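Long-range contacts in enoyl-CoA hydratase/carnithine racemase (Thermus thermophilus JL-18, PDB 6SL9), which is the crotonase-family isomerase PaaG, which probably forms oxepin-CoA in the bacterial breakdown of phenylacetic acid: residues Arg50-Thr55 with Leu94-Val99; Arg10-Leu15 with Leu193-Ala198. All blocks are in the same frame, centred on the assembly; numbering follows the deposited sequence. Where two conformers were deposited one is given.

Interaction 1 (Arg50-Thr55 with Leu94-Val99)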
ATOM      1  N   ARG A  50      16.463   5.589 -25.178  1.00 11.04           N
ATOM      2  CA  ARG A  50      15.513   4.559 -24.717  1.00 11.68           C
ATOM      3  C   ARG A  50      15.422   4.504 -23.202  1.00 10.90           C
ATOM      4  O   ARG A  50      14.539   3.821 -22.686  1.00 12.58           O
ATOM      5  CB  ARG A  50      15.890   3.192 -25.276  1.00 14.69           C
ATOM      6  CG  ARG A  50      15.919   3.080 -26.771  1.00 20.07           C
ATOM      7  CD  ARG A  50      14.798   2.336 -27.425  1.00 18.59           C
ATOM      8  NE  ARG A  50      14.682   0.951 -27.009  1.00 14.83           N
ATOM      9  CZ  ARG A  50      15.370  -0.065 -27.485  1.00 13.54           C
ATOM     10  NH1 ARG A  50      16.285   0.059 -28.433  1.00 16.05           N
ATOM     11  NH2 ARG A  50      15.126  -1.249 -26.982  1.00 13.20           N
ATOM     12  N   ALA A  51      16.261   5.223 -22.489  1.00 11.01           N
ATOM     13  CA  ALA A  51      16.207   5.276 -21.019  1.00 10.44           C
ATOM     14  C   ALA A  51      16.825   6.576 -20.555  1.00 11.09           C
ATOM     15  O   ALA A  51      17.649   7.149 -21.286  1.00 11.70           O
ATOM     16  CB  ALA A  51      16.939   4.101 -20.409  1.00 11.45           C
ATOM     17  N   LEU A  52      16.460   7.032 -19.371  1.00 11.08           N
ATOM     18  CA  LEU A  52      17.043   8.230 -18.753  1.00 10.92           C
ATOM     19  C   LEU A  52      17.642   7.847 -17.403  1.00 11.12           C
ATOM     20  O   LEU A  52      17.173   6.900 -16.753  1.00 11.15           O
ATOM     21  CB  LEU A  52      15.967   9.293 -18.598  1.00 11.69           C
ATOM     22  CG  LEU A  52      15.529  10.027 -19.869  1.00 13.41           C
ATOM     23  CD1 LEU A  52      14.573   9.173 -20.680  1.00 15.96           C
ATOM     24  CD2 LEU A  52      14.866  11.333 -19.545  1.00 15.31           C
ATOM     25  N   LEU A  53      18.671   8.609 -17.032  1.00 11.32           N
ATOM     26  CA  LEU A  53      19.347   8.442 -15.734  1.00 10.56           C
ATOM     27  C   LEU A  53      19.440   9.847 -15.119  1.00 10.75           C
ATOM     28  O   LEU A  53      19.987  10.741 -15.778  1.00 12.27           O
ATOM     29  CB  LEU A  53      20.738   7.853 -15.916  1.00 12.26           C
ATOM     30  CG  LEU A  53      21.640   7.725 -14.684  1.00 14.88           C
ATOM     31  CD1 LEU A  53      21.007   6.972 -13.556  1.00 16.57           C
ATOM     32  CD2 LEU A  53      22.952   7.070 -15.121  1.00 18.01           C
ATOM     33  N   LEU A  54      18.993  10.032 -13.878  1.00 10.86           N
ATOM     34  CA  LEU A  54      19.020  11.322 -13.178  1.00 10.63           C
ATOM     35  C   LEU A  54      19.889  11.175 -11.942  1.00 10.48           C
ATOM     36  O   LEU A  54      19.679  10.249 -11.143  1.00 11.45           O
ATOM     37  CB  LEU A  54      17.569  11.702 -12.814  1.00 11.15           C
ATOM     38  CG  LEU A  54      17.435  13.007 -12.004  1.00 12.31           C
ATOM     39  CD1 LEU A  54      17.904  14.221 -12.804  1.00 13.42           C
ATOM     40  CD2 LEU A  54      15.973  13.167 -11.606  1.00 14.47           C
ATOM     41  N   THR A  55      20.789  12.126 -11.769  1.00 10.88           N
ATOM     42  CA  THR A  55      21.680  12.179 -10.599  1.00 11.35           C
ATOM     43  C   THR A  55      21.987  13.635 -10.257  1.00 11.07           C
ATOM     44  O   THR A  55      21.539  14.533 -10.962  1.00 11.80           O
ATOM     45  CB  THR A  55      22.920  11.330 -10.868  1.00 12.94           C
ATOM     46  OG1 THR A  55      23.537  11.034  -9.607  1.00 12.80           O
ATOM     47  CG2 THR A  55      23.916  11.977 -11.804  1.00 13.54           C
ATOM     48  N   LEU A  94       6.436   9.826 -18.064  0.50 13.36           N
ATOM     49  CA  LEU A  94       7.560   9.565 -19.000  0.50 13.89           C
ATOM     50  C   LEU A  94       7.340   8.240 -19.728  0.50 12.76           C
ATOM     51  O   LEU A  94       7.178   7.211 -19.050  0.50 14.32           O
ATOM     52  CB  LEU A  94       8.845   9.471 -18.178  0.50 16.75           C
ATOM     53  CG  LEU A  94       9.910  10.515 -18.462  0.50 20.79           C
ATOM     54  CD1 LEU A  94      11.209  10.128 -17.772  0.50 23.60           C
ATOM     55  CD2 LEU A  94      10.140  10.703 -19.954  0.50 21.06           C
ATOM     56  N   GLU A  95       7.474   8.245 -21.043  1.00 10.66           N
ATOM     57  CA  GLU A  95       7.228   7.028 -21.825  1.00 12.17           C
ATOM     58  C   GLU A  95       8.521   6.262 -22.092  1.00 10.21           C
ATOM     59  O   GLU A  95       8.600   5.434 -22.989  1.00 11.96           O
ATOM     60  CB  GLU A  95       6.467   7.321 -23.121  1.00 14.70           C
ATOM     61  CG  GLU A  95       5.086   7.836 -22.835  1.00 18.12           C
ATOM     62  CD  GLU A  95       3.997   7.319 -23.727  1.00 21.41           C
ATOM     63  OE1 GLU A  95       4.320   6.964 -24.878  1.00 22.61           O
ATOM     64  OE2 GLU A  95       2.810   7.426 -23.360  1.00 21.79           O
ATOM     65  N   LYS A  96       9.530   6.455 -21.245  1.00 11.70           N
ATOM     66  CA  LYS A  96      10.816   5.736 -21.218  1.00 10.83           C
ATOM     67  C   LYS A  96      11.142   5.491 -19.750  1.00 10.76           C
ATOM     68  O   LYS A  96      10.761   6.295 -18.884  1.00 12.02           O
ATOM     69  CB  LYS A  96      11.892   6.529 -21.941  1.00 11.11           C
ATOM     70  CG  LYS A  96      11.534   6.776 -23.396  1.00 11.65           C
ATOM     71  CD  LYS A  96      12.490   7.641 -24.193  1.00 12.34           C
ATOM     72  CE  LYS A  96      11.967   7.858 -25.595  1.00 12.96           C
ATOM     73  NZ  LYS A  96      12.903   8.600 -26.464  1.00 13.10           N
ATOM     74  N   PRO A  97      11.868   4.417 -19.444  1.00 10.17           N
ATOM     75  CA  PRO A  97      12.218   4.139 -18.057  1.00 10.65           C
ATOM     76  C   PRO A  97      13.258   5.147 -17.541  1.00 11.19           C
ATOM     77  O   PRO A  97      14.134   5.566 -18.257  1.00 11.53           O
ATOM     78  CB  PRO A  97      12.822   2.746 -18.119  1.00 12.17           C
ATOM     79  CG  PRO A  97      13.331   2.602 -19.524  1.00 11.22           C
ATOM     80  CD  PRO A  97      12.295   3.343 -20.347  1.00 11.68           C
ATOM     81  N   LEU A  98      13.136   5.454 -16.258  1.00 11.41           N
ATOM     82  CA  LEU A  98      14.006   6.409 -15.539  1.00 10.81           C
ATOM     83  C   LEU A  98      14.696   5.699 -14.394  1.00 10.51           C
ATOM     84  O   LEU A  98      14.058   5.147 -13.499  1.00 11.15           O
ATOM     85  CB  LEU A  98      13.161   7.580 -15.024  1.00 11.72           C
ATOM     86  CG  LEU A  98      13.881   8.603 -14.143  1.00 11.79           C
ATOM     87  CD1 LEU A  98      14.947   9.320 -14.933  1.00 13.34           C
ATOM     88  CD2 LEU A  98      12.911   9.598 -13.527  1.00 13.93           C
ATOM     89  N   VAL A  99      16.001   5.776 -14.404  1.00 10.18           N
ATOM     90  CA  VAL A  99      16.828   5.323 -13.276  1.00  9.91           C
ATOM     91  C   VAL A  99      17.246   6.573 -12.528  1.00  9.71           C
ATOM     92  O   VAL A  99      17.646   7.562 -13.146  1.00 10.95           O
ATOM     93  CB  VAL A  99      18.064   4.554 -13.774  1.00 10.91           C
ATOM     94  CG1 VAL A  99      18.976   4.170 -12.644  1.00 11.69           C
ATOM     95  CG2 VAL A  99      17.677   3.315 -14.564  1.00 12.16           C
TER

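Interaction 2 (Arg10-Leu15 with Leu193-Ala198)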
ATOM      1  N   ARG A  10      24.438  12.034 -23.601  1.00 17.58           N
ATOM      2  CA  ARG A  10      23.929  10.774 -24.104  1.00 16.53           C
ATOM      3  C   ARG A  10      25.073   9.762 -24.112  1.00 16.94           C
ATOM      4  O   ARG A  10      26.181  10.038 -24.605  1.00 21.79           O
ATOM      5  CB  ARG A  10      23.296  10.869 -25.491  1.00 19.31           C
ATOM      6  CG  ARG A  10      22.612   9.571 -25.907  1.00 21.19           C
ATOM      7  CD  ARG A  10      21.657   9.677 -27.081  1.00 23.60           C
ATOM      8  NE  ARG A  10      22.280  10.163 -28.313  1.00 25.86           N
ATOM      9  CZ  ARG A  10      22.871   9.426 -29.235  1.00 28.69           C
ATOM     10  NH1 ARG A  10      23.326  10.013 -30.322  1.00 32.45           N
ATOM     11  NH2 ARG A  10      23.032   8.123 -29.076  1.00 30.33           N
ATOM     12  N   GLN A  11      24.817   8.605 -23.524  1.00 16.53           N
ATOM     13  CA  GLN A  11      25.748   7.454 -23.546  1.00 19.47           C
ATOM     14  C   GLN A  11      24.936   6.295 -24.132  1.00 17.81           C
ATOM     15  O   GLN A  11      23.937   5.867 -23.499  1.00 16.47           O
ATOM     16  CB  GLN A  11      26.226   7.148 -22.136  1.00 21.93           C
ATOM     17  CG  GLN A  11      26.942   8.301 -21.466  1.00 26.30           C
ATOM     18  CD  GLN A  11      28.006   7.738 -20.571  1.00 36.66           C
ATOM     19  OE1 GLN A  11      28.502   6.646 -20.796  1.00 48.29           O
ATOM     20  NE2 GLN A  11      28.311   8.451 -19.509  1.00 38.63           N
ATOM     21  N   ASP A  12      25.265   5.848 -25.344  1.00 19.73           N
ATOM     22  CA  ASP A  12      24.418   4.842 -26.049  1.00 20.79           C
ATOM     23  C   ASP A  12      22.983   5.347 -26.129  1.00 17.82           C
ATOM     24  O   ASP A  12      22.674   6.418 -26.718  1.00 19.03           O
ATOM     25  CB  ASP A  12      24.321   3.519 -25.264  1.00 23.56           C
ATOM     26  CG  ASP A  12      25.594   2.693 -25.119  1.00 42.68           C
ATOM     27  OD1 ASP A  12      26.715   3.205 -25.427  1.00 66.19           O
ATOM     28  OD2 ASP A  12      25.473   1.513 -24.692  1.00 69.21           O
ATOM     29  N   GLY A  13      22.109   4.523 -25.596  1.00 15.40           N
ATOM     30  CA  GLY A  13      20.656   4.767 -25.575  1.00 15.09           C
ATOM     31  C   GLY A  13      20.167   5.476 -24.318  1.00 12.56           C
ATOM     32  O   GLY A  13      18.957   5.528 -24.103  1.00 12.59           O
ATOM     33  N   VAL A  14      21.081   5.998 -23.497  1.00 12.49           N
ATOM     34  CA  VAL A  14      20.737   6.615 -22.201  1.00 12.48           C
ATOM     35  C   VAL A  14      20.984   8.124 -22.263  1.00 12.52           C
ATOM     36  O   VAL A  14      22.116   8.550 -22.559  1.00 14.04           O
ATOM     37  CB  VAL A  14      21.518   5.962 -21.045  1.00 12.98           C
ATOM     38  CG1 VAL A  14      21.134   6.619 -19.717  1.00 13.84           C
ATOM     39  CG2 VAL A  14      21.277   4.472 -21.004  1.00 14.08           C
ATOM     40  N   LEU A  15      19.993   8.895 -21.868  1.00 11.73           N
ATOM     41  CA  LEU A  15      20.198  10.325 -21.601  1.00 11.61           C
ATOM     42  C   LEU A  15      20.482  10.461 -20.096  1.00 11.30           C
ATOM     43  O   LEU A  15      19.602  10.196 -19.310  1.00 12.03           O
ATOM     44  CB  LEU A  15      19.001  11.149 -22.061  1.00 12.04           C
ATOM     45  CG  LEU A  15      19.097  12.635 -21.777  1.00 13.37           C
ATOM     46  CD1 LEU A  15      20.229  13.290 -22.532  1.00 17.43           C
ATOM     47  CD2 LEU A  15      17.805  13.337 -22.126  1.00 15.39           C
ATOM     48  N   LEU A 193      22.666  -0.352 -15.416  1.00 14.38           N
ATOM     49  CA  LEU A 193      21.232  -0.712 -15.357  1.00 14.43           C
ATOM     50  C   LEU A 193      20.458   0.100 -16.414  1.00 13.40           C
ATOM     51  O   LEU A 193      19.623  -0.443 -17.127  1.00 13.55           O
ATOM     52  CB  LEU A 193      20.712  -0.413 -13.949  1.00 13.36           C
ATOM     53  CG  LEU A 193      19.202  -0.582 -13.742  1.00 15.28           C
ATOM     54  CD1 LEU A 193      18.797  -1.992 -14.043  1.00 17.80           C
ATOM     55  CD2 LEU A 193      18.780  -0.198 -12.344  1.00 18.01           C
ATOM     56  N   ALA A 194      20.707   1.392 -16.532  1.00 12.74           N
ATOM     57  CA  ALA A 194      20.040   2.225 -17.543  1.00 12.01           C
ATOM     58  C   ALA A 194      20.314   1.695 -18.944  1.00 12.02           C
ATOM     59  O   ALA A 194      19.410   1.679 -19.768  1.00 12.63           O
ATOM     60  CB  ALA A 194      20.439   3.666 -17.370  1.00 11.89           C
ATOM     61  N   LYS A 195      21.534   1.234 -19.221  1.00 13.14           N
ATOM     62  CA  LYS A 195      21.860   0.687 -20.553  1.00 13.02           C
ATOM     63  C   LYS A 195      21.085  -0.604 -20.801  1.00 14.68           C
ATOM     64  O   LYS A 195      20.699  -0.868 -21.927  1.00 16.04           O
ATOM     65  CB  LYS A 195      23.366   0.525 -20.710  1.00 15.74           C
ATOM     66  CG  LYS A 195      24.093   1.826 -21.001  1.00 17.28           C
ATOM     67  CD  LYS A 195      25.598   1.603 -21.120  1.00 22.48           C
ATOM     68  CE  LYS A 195      26.342   2.862 -21.490  1.00 27.80           C
ATOM     69  NZ  LYS A 195      27.761   2.606 -21.808  1.00 37.65           N
ATOM     70  N   GLU A 196      20.901  -1.417 -19.777  1.00 14.53           N
ATOM     71  CA  GLU A 196      20.116  -2.664 -19.911  1.00 14.82           C
ATOM     72  C   GLU A 196      18.684  -2.271 -20.231  1.00 13.29           C
ATOM     73  O   GLU A 196      18.088  -2.832 -21.144  1.00 15.10           O
ATOM     74  CB  GLU A 196      20.154  -3.484 -18.625  1.00 19.37           C
ATOM     75  CG  GLU A 196      21.466  -4.152 -18.256  1.00 27.46           C
ATOM     76  CD  GLU A 196      21.368  -5.154 -17.109  1.00 42.15           C
ATOM     77  OE1 GLU A 196      20.220  -5.467 -16.671  1.00 45.83           O
ATOM     78  OE2 GLU A 196      22.442  -5.653 -16.681  1.00 54.62           O
ATOM     79  N   LEU A 197      18.138  -1.291 -19.510  1.00 11.77           N
ATOM     80  CA  LEU A 197      16.761  -0.836 -19.790  1.00 11.27           C
ATOM     81  C   LEU A 197      16.656  -0.253 -21.186  1.00 10.72           C
ATOM     82  O   LEU A 197      15.654  -0.396 -21.817  1.00 11.63           O
ATOM     83  CB  LEU A 197      16.292   0.159 -18.726  1.00 11.37           C
ATOM     84  CG  LEU A 197      16.123  -0.447 -17.329  1.00 13.17           C
ATOM     85  CD1 LEU A 197      16.093   0.632 -16.284  1.00 15.47           C
ATOM     86  CD2 LEU A 197      14.837  -1.277 -17.256  1.00 16.06           C
ATOM     87  N   ALA A 198      17.696   0.411 -21.666  1.00 12.08           N
ATOM     88  CA  ALA A 198      17.699   1.017 -22.998  1.00 12.30           C
ATOM     89  C   ALA A 198      17.730  -0.056 -24.104  1.00 13.22           C
ATOM     90  O   ALA A 198      17.540   0.303 -25.260  1.00 14.93           O
ATOM     91  CB  ALA A 198      18.903   1.904 -23.129  1.00 12.87           C
TER

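Interaction 1 (Arg50-Thr55 with Leu94-Val99)
Three backbone hydrogen bonds join residues 50-55 to 94-99. Leu-52 N donates to Pro-97 O at 3.0 Å, nearly along the C=O axis. Val-99 N donates to Leu-52 O at 2.9 Å, in the carbonyl plane and almost straight (176° at the hydrogen). Leu-54 N then donates to Val-99 O at 2.9 Å. Leu-52 thus uses both its N-H and its carbonyl, to the residues on either side of Leu-98, as in a regular parallel pair; Val-99 does the same around Leu-53. Strands 51-56 and 98-102 are neighbours in the main mixed sheet of the crotonase fold. With helix 77-93 between them in the chain, they form a beta-alpha-beta crossover. The side chains alternate between the two faces. On one face Leu-98 sets CG anti to its backbone N (chi1 175°). Its CD1 lies 3.8 Å from Leu-52 CB and 4.1 Å from Leu-54 CB, so one methyl meets two residues of the other strand. Leu-52 turns CG beside its own N and crosses the Lys-96 side chain obliquely, with CD1 4.0 Å from Lys-96 CB. The extended Lys-96 chain runs on to bond through NZ to the Val-49 and Gly-43 carbonyls. On the other face Leu-53 CD1 meets Val-99 CG1 at 3.6 Å, and helix 186-197 covers this pair. Before the strands begin, Pro-97 CD rests 3.3 Å from Arg-50 O. The Arg-50 guanidinium points elsewhere, to Gly-200 O and Thr-202 OG1.

Interaction 2 (Arg10-Leu15 with Leu193-Ala198)
Each segment keeps its backbone bonds to itself. In 193-198 they run back four residues. In 10-15, Gln-11 and Val-14 form a hydrogen-bonded antiparallel pair, with Gln-11 N to Val-14 O and Val-14 N to Gln-11 O both at 2.9 Å. Asp-12 and Gly-13 fill the type II' turn between them. The Arg-10 side chain reaches alongside the turn, and its NH2 donates to Asp-12 O at 2.9 Å, nearly in the guanidinium plane. Its NH1 makes a salt bridge to Glu-48.

The charged contact is loose. Lys-195 NZ lies 3.8 Å from Asp-12 OD1, a long salt bridge. The extended Lys-195 side chain crosses that of Asp-12 at about a right angle, and Asp-12 OD2 sits 3.6 Å from Lys-195 CD. The carboxylate therefore rests on methylenes as much as on the ammonium. For Lys-195, an alanine here removes the long ion pair and the methylenes beside Asp-12 and Val-14, and would probably leave the turn less closely held against the helix.

The apolar contact centres on Val-14. Both its methyls reach Ala-194 CB, with CG2 at 3.8 Å. CG2 also lies over the helix backbone, 3.6 Å from Ala-194 O, and touches the CG of Lys-195. Ala-198 CB faces the Gly-13 carbonyl. Gly-13 has no side chain, and its CA comes 5.4 Å from Ala-198 CA.

Small residues one helical turn apart, Ala-194 and Ala-198, thus let segment 193-198 lie close against a beta hairpin with a two-residue turn at the edge of the crotonase-fold sheet.

In the fold
The two contacts are neighbours, with centres about 8 Å apart, and interaction 1 is nested within the chain loop that interaction 2 closes. Strands 14-19 and 51-56 are adjacent and parallel. Leu-53 N lies 2.9 Å from Leu-15 O within them, and just before them Arg-50 N lies 2.7 Å from Gly-13 O; both are probable hydrogen bonds. The helix of interaction 2 also reaches interaction 1: Ala-51 CB packs 3.5 Å from Ala-194 O, and Leu-197 touches Pro-97 and Val-99. Leu-197 further packs on Leu-162 of a second subunit. Both contacts belong to the structural framework of this apo enzyme, and no bound ligand takes part in either.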